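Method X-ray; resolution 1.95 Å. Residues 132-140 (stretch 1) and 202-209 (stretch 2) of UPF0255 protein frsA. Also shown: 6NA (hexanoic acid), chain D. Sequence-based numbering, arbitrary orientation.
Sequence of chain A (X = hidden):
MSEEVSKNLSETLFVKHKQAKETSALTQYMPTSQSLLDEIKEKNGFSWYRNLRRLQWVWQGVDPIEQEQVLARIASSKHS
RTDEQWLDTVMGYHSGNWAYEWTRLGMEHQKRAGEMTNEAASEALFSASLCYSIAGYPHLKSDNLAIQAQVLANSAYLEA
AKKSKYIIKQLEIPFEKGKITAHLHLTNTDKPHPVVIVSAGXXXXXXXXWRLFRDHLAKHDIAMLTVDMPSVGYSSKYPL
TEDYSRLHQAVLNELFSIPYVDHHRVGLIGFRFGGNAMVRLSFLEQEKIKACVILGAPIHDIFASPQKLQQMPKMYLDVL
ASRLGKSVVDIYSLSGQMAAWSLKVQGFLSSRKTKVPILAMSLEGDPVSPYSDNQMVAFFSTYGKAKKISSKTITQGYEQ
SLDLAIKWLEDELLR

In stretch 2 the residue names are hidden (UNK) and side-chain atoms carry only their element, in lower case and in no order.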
# COMPACT_ATOMS: atom_id res chain seq x y z
N TYR A 132 -0.38 -12.96 6.09
CA TYR A 132 -0.87 -12.28 7.28
C TYR A 132 -1.36 -10.85 7.00
O TYR A 132 -2.34 -10.40 7.59
CB TYR A 132 0.23 -12.22 8.35
CG TYR A 132 0.62 -13.55 8.93
CD1 TYR A 132 -0.34 -14.52 9.20
CD2 TYR A 132 1.95 -13.85 9.20
CE1 TYR A 132 0.01 -15.75 9.73
CE2 TYR A 132 2.31 -15.09 9.72
CZ TYR A 132 1.33 -16.03 9.99
OH TYR A 132 1.66 -17.26 10.52
N SER A 133 -0.63 -10.13 6.14
CA SER A 133 -1.03 -8.79 5.71
C SER A 133 -2.38 -8.83 4.99
O SER A 133 -3.29 -8.05 5.30
CB SER A 133 0.04 -8.16 4.81
OG SER A 133 -0.41 -6.91 4.30
N ILE A 134 -2.51 -9.73 4.03
CA ILE A 134 -3.80 -9.94 3.36
C ILE A 134 -4.92 -10.33 4.34
O ILE A 134 -6.06 -9.87 4.22
CB ILE A 134 -3.66 -11.00 2.26
CG1 ILE A 134 -2.74 -10.47 1.15
CG2 ILE A 134 -5.02 -11.40 1.72
CD1 ILE A 134 -2.16 -11.52 0.24
N ALA A 135 -4.59 -11.19 5.31
CA ALA A 135 -5.55 -11.53 6.38
C ALA A 135 -6.13 -10.29 7.05
O ALA A 135 -7.31 -10.25 7.40
CB ALA A 135 -4.89 -12.45 7.42
N GLY A 136 -5.30 -9.26 7.24
CA GLY A 136 -5.75 -8.06 7.90
C GLY A 136 -6.36 -7.03 6.96
O GLY A 136 -7.06 -6.10 7.38
N TYR A 137 -6.06 -7.17 5.67
CA TYR A 137 -6.57 -6.24 4.67
C TYR A 137 -8.08 -6.13 4.80
O TYR A 137 -8.76 -7.17 4.95
CB TYR A 137 -6.20 -6.75 3.27
CG TYR A 137 -6.92 -6.12 2.10
CD1 TYR A 137 -6.43 -4.96 1.49
CD2 TYR A 137 -8.04 -6.72 1.54
CE1 TYR A 137 -7.07 -4.40 0.39
CE2 TYR A 137 -8.69 -6.17 0.44
CZ TYR A 137 -8.20 -5.01 -0.14
OH TYR A 137 -8.85 -4.46 -1.25
N PRO A 138 -8.62 -4.90 4.76
CA PRO A 138 -7.92 -3.63 4.47
C PRO A 138 -7.45 -2.83 5.70
O PRO A 138 -7.32 -1.60 5.62
CB PRO A 138 -8.99 -2.83 3.75
CG PRO A 138 -10.24 -3.20 4.52
CD PRO A 138 -10.08 -4.70 4.80
N HIS A 139 -7.23 -3.50 6.82
CA HIS A 139 -6.56 -2.86 7.96
C HIS A 139 -7.36 -1.72 8.57
O HIS A 139 -6.85 -0.61 8.75
CB HIS A 139 -5.16 -2.41 7.56
CG HIS A 139 -4.38 -3.47 6.85
ND1 HIS A 139 -3.99 -4.64 7.47
CD2 HIS A 139 -3.95 -3.55 5.57
CE1 HIS A 139 -3.34 -5.39 6.60
NE2 HIS A 139 -3.30 -4.76 5.44
N LEU A 140 -8.63 -1.99 8.85
CA LEU A 140 -9.48 -1.08 9.60
C LEU A 140 -8.98 -1.03 11.04
O LEU A 140 -8.62 -2.06 11.61
CB LEU A 140 -10.93 -1.56 9.55
CG LEU A 140 -11.58 -1.55 8.16
CD1 LEU A 140 -13.07 -1.77 8.29
CD2 LEU A 140 -11.28 -0.26 7.41
N UNK A 202 -3.26 3.42 1.01
CA UNK A 202 -3.89 3.40 2.34
C UNK A 202 -4.33 2.02 2.87
O UNK A 202 -4.61 1.89 4.05
c UNK A 202 -3.87 6.34 3.43
c UNK A 202 -4.71 5.86 2.24
c UNK A 202 -5.07 4.37 2.39
c UNK A 202 -5.96 6.71 2.09
N UNK A 203 -4.39 1.01 2.01
CA UNK A 203 -4.77 -0.34 2.46
C UNK A 203 -3.64 -1.37 2.31
O UNK A 203 -3.88 -2.58 2.33
o UNK A 203 -4.95 -1.00 -0.28
o UNK A 203 -7.10 -0.68 -0.32
c UNK A 203 -6.08 -0.83 1.82
c UNK A 203 -6.03 -0.84 0.30
N UNK A 204 -2.41 -0.88 2.15
CA UNK A 204 -1.26 -1.77 2.13
C UNK A 204 -0.44 -1.53 3.40
O UNK A 204 -0.63 -0.53 4.09
o UNK A 204 -0.95 -1.98 -0.30
c UNK A 204 -0.38 -1.47 0.90
N UNK A 205 0.47 -2.45 3.69
CA UNK A 205 1.45 -2.24 4.75
C UNK A 205 2.81 -2.13 4.07
O UNK A 205 3.00 -2.65 2.97
c UNK A 205 1.45 -3.42 5.74
c UNK A 205 -0.50 -2.85 7.29
c UNK A 205 0.16 -3.90 6.41
c UNK A 205 0.47 -5.15 7.23
N UNK A 206 3.76 -1.47 4.73
CA UNK A 206 5.07 -1.23 4.13
C UNK A 206 5.85 -2.53 3.87
O UNK A 206 6.81 -2.56 3.08
c UNK A 206 6.23 -0.78 6.37
c UNK A 206 5.89 -0.27 4.99
c UNK A 206 7.22 0.14 7.05
o UNK A 206 8.41 0.07 6.79
n UNK A 206 6.72 1.04 7.89
N UNK A 207 5.41 -3.59 4.53
CA UNK A 207 6.05 -4.89 4.42
C UNK A 207 5.48 -5.70 3.24
O UNK A 207 5.80 -6.87 3.08
c UNK A 207 6.90 -5.12 6.83
o UNK A 207 4.61 -5.57 6.29
c UNK A 207 5.94 -5.68 5.77
N UNK A 208 4.65 -5.08 2.40
CA UNK A 208 4.01 -5.80 1.29
C UNK A 208 4.78 -5.69 -0.03
O UNK A 208 4.25 -6.04 -1.07
c UNK A 208 2.57 -5.29 1.04
c UNK A 208 1.63 -5.54 2.22
o UNK A 208 0.49 -5.02 2.19
o UNK A 208 2.04 -6.24 3.17
N UNK A 209 6.04 -5.24 0.02
CA UNK A 209 6.77 -4.94 -1.22
C UNK A 209 8.15 -5.59 -1.31
O UNK A 209 9.02 -5.10 -2.03
c UNK A 209 6.91 -3.42 -1.38
s UNK A 209 5.65 -0.93 -1.37
c UNK A 209 6.10 -0.76 0.36
c UNK A 209 5.57 -2.72 -1.56
CA 6NA D . -6.07 5.25 -2.60
C 6NA D . -5.12 4.29 -1.98
O 6NA D . -4.05 4.62 -1.56
CB 6NA D . -7.29 5.49 -1.84
CG 6NA D . -8.21 6.50 -2.30
CD 6NA D . -8.90 6.29 -3.56
C6 6NA D . -10.12 5.52 -3.48
OXT 6NA D . -5.41 3.13 -1.88

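Position 202 carries four side-chain carbons, forked at the second, and its end leads away from stretch 1, which it does not touch. The fork identifies Leu202. Its N donates a hydrogen bond to O of hexanoic acid at 2.9 Å.

Position 203 has two side-chain carbons, the second carrying two oxygens, a short carboxylate. Its CB lies 4.0 Å from CB of Pro138, and its carboxylate carbon is 3.7 Å from CE1 of Tyr137. This is Asp203, whose carboxylate oxygens are hydrogen-bonded elsewhere in the structure. Its backbone O sits at the edge of two rings, 3.6 Å from CD1 of Tyr137 and 3.4 Å from CD2 of His139.

At position 204 a single carbon bears one oxygen. CA-to-CB points away from stretch 1, and the side chain makes no contact there; the residue is Ser204.

Position 205 again shows four carbons forked at the second, but here CA-to-CB points toward stretch 1. One branch carbon lies 3.5 Å from OG of Ser133, while the other stands 3.7 Å from the centroid of the His139 ring, 2° off its normal. This is Leu205, with CD1 near the serine and CD2 making a CH-pi contact over the imidazole face.

Position 206 has three carbons, the third bonded to one oxygen and one nitrogen, an amide that lies out of reach of stretch 1: Gln206. Position 207 branches at its first carbon into one oxygen and one carbon, and has no close contact with stretch 1; it is Thr207.

At position 208 two carbons end in two oxygens, and one of these lies 2.8 Å from OG of Ser133. The residue is Asp208. Ser133 OG donates a hydrogen bond to Asp208 OD1, while OD2 accepts one from N of Leu205 at 3.0 Å.

Position 209 holds two carbons, a sulfur and a terminal carbon in an unbranched chain. This thioether is Met209, out of reach of stretch 1 and at the N-cap position before a helix.

The contact buries 318 Å² in all and combines one polar tie with close packing. Asp208 uses its two carboxylate oxygens to join the helix of stretch 1 to the backbone of its own stretch, a turn also held by Asp208 N donating to Leu205 O at 3.0 Å. Beside this tie, Leu205 covers the His139 face, and Asp203 packs against Tyr137, Pro138 and His139, where the chain has left the helix.

Stretch 2 202-209: LDSLQTDM
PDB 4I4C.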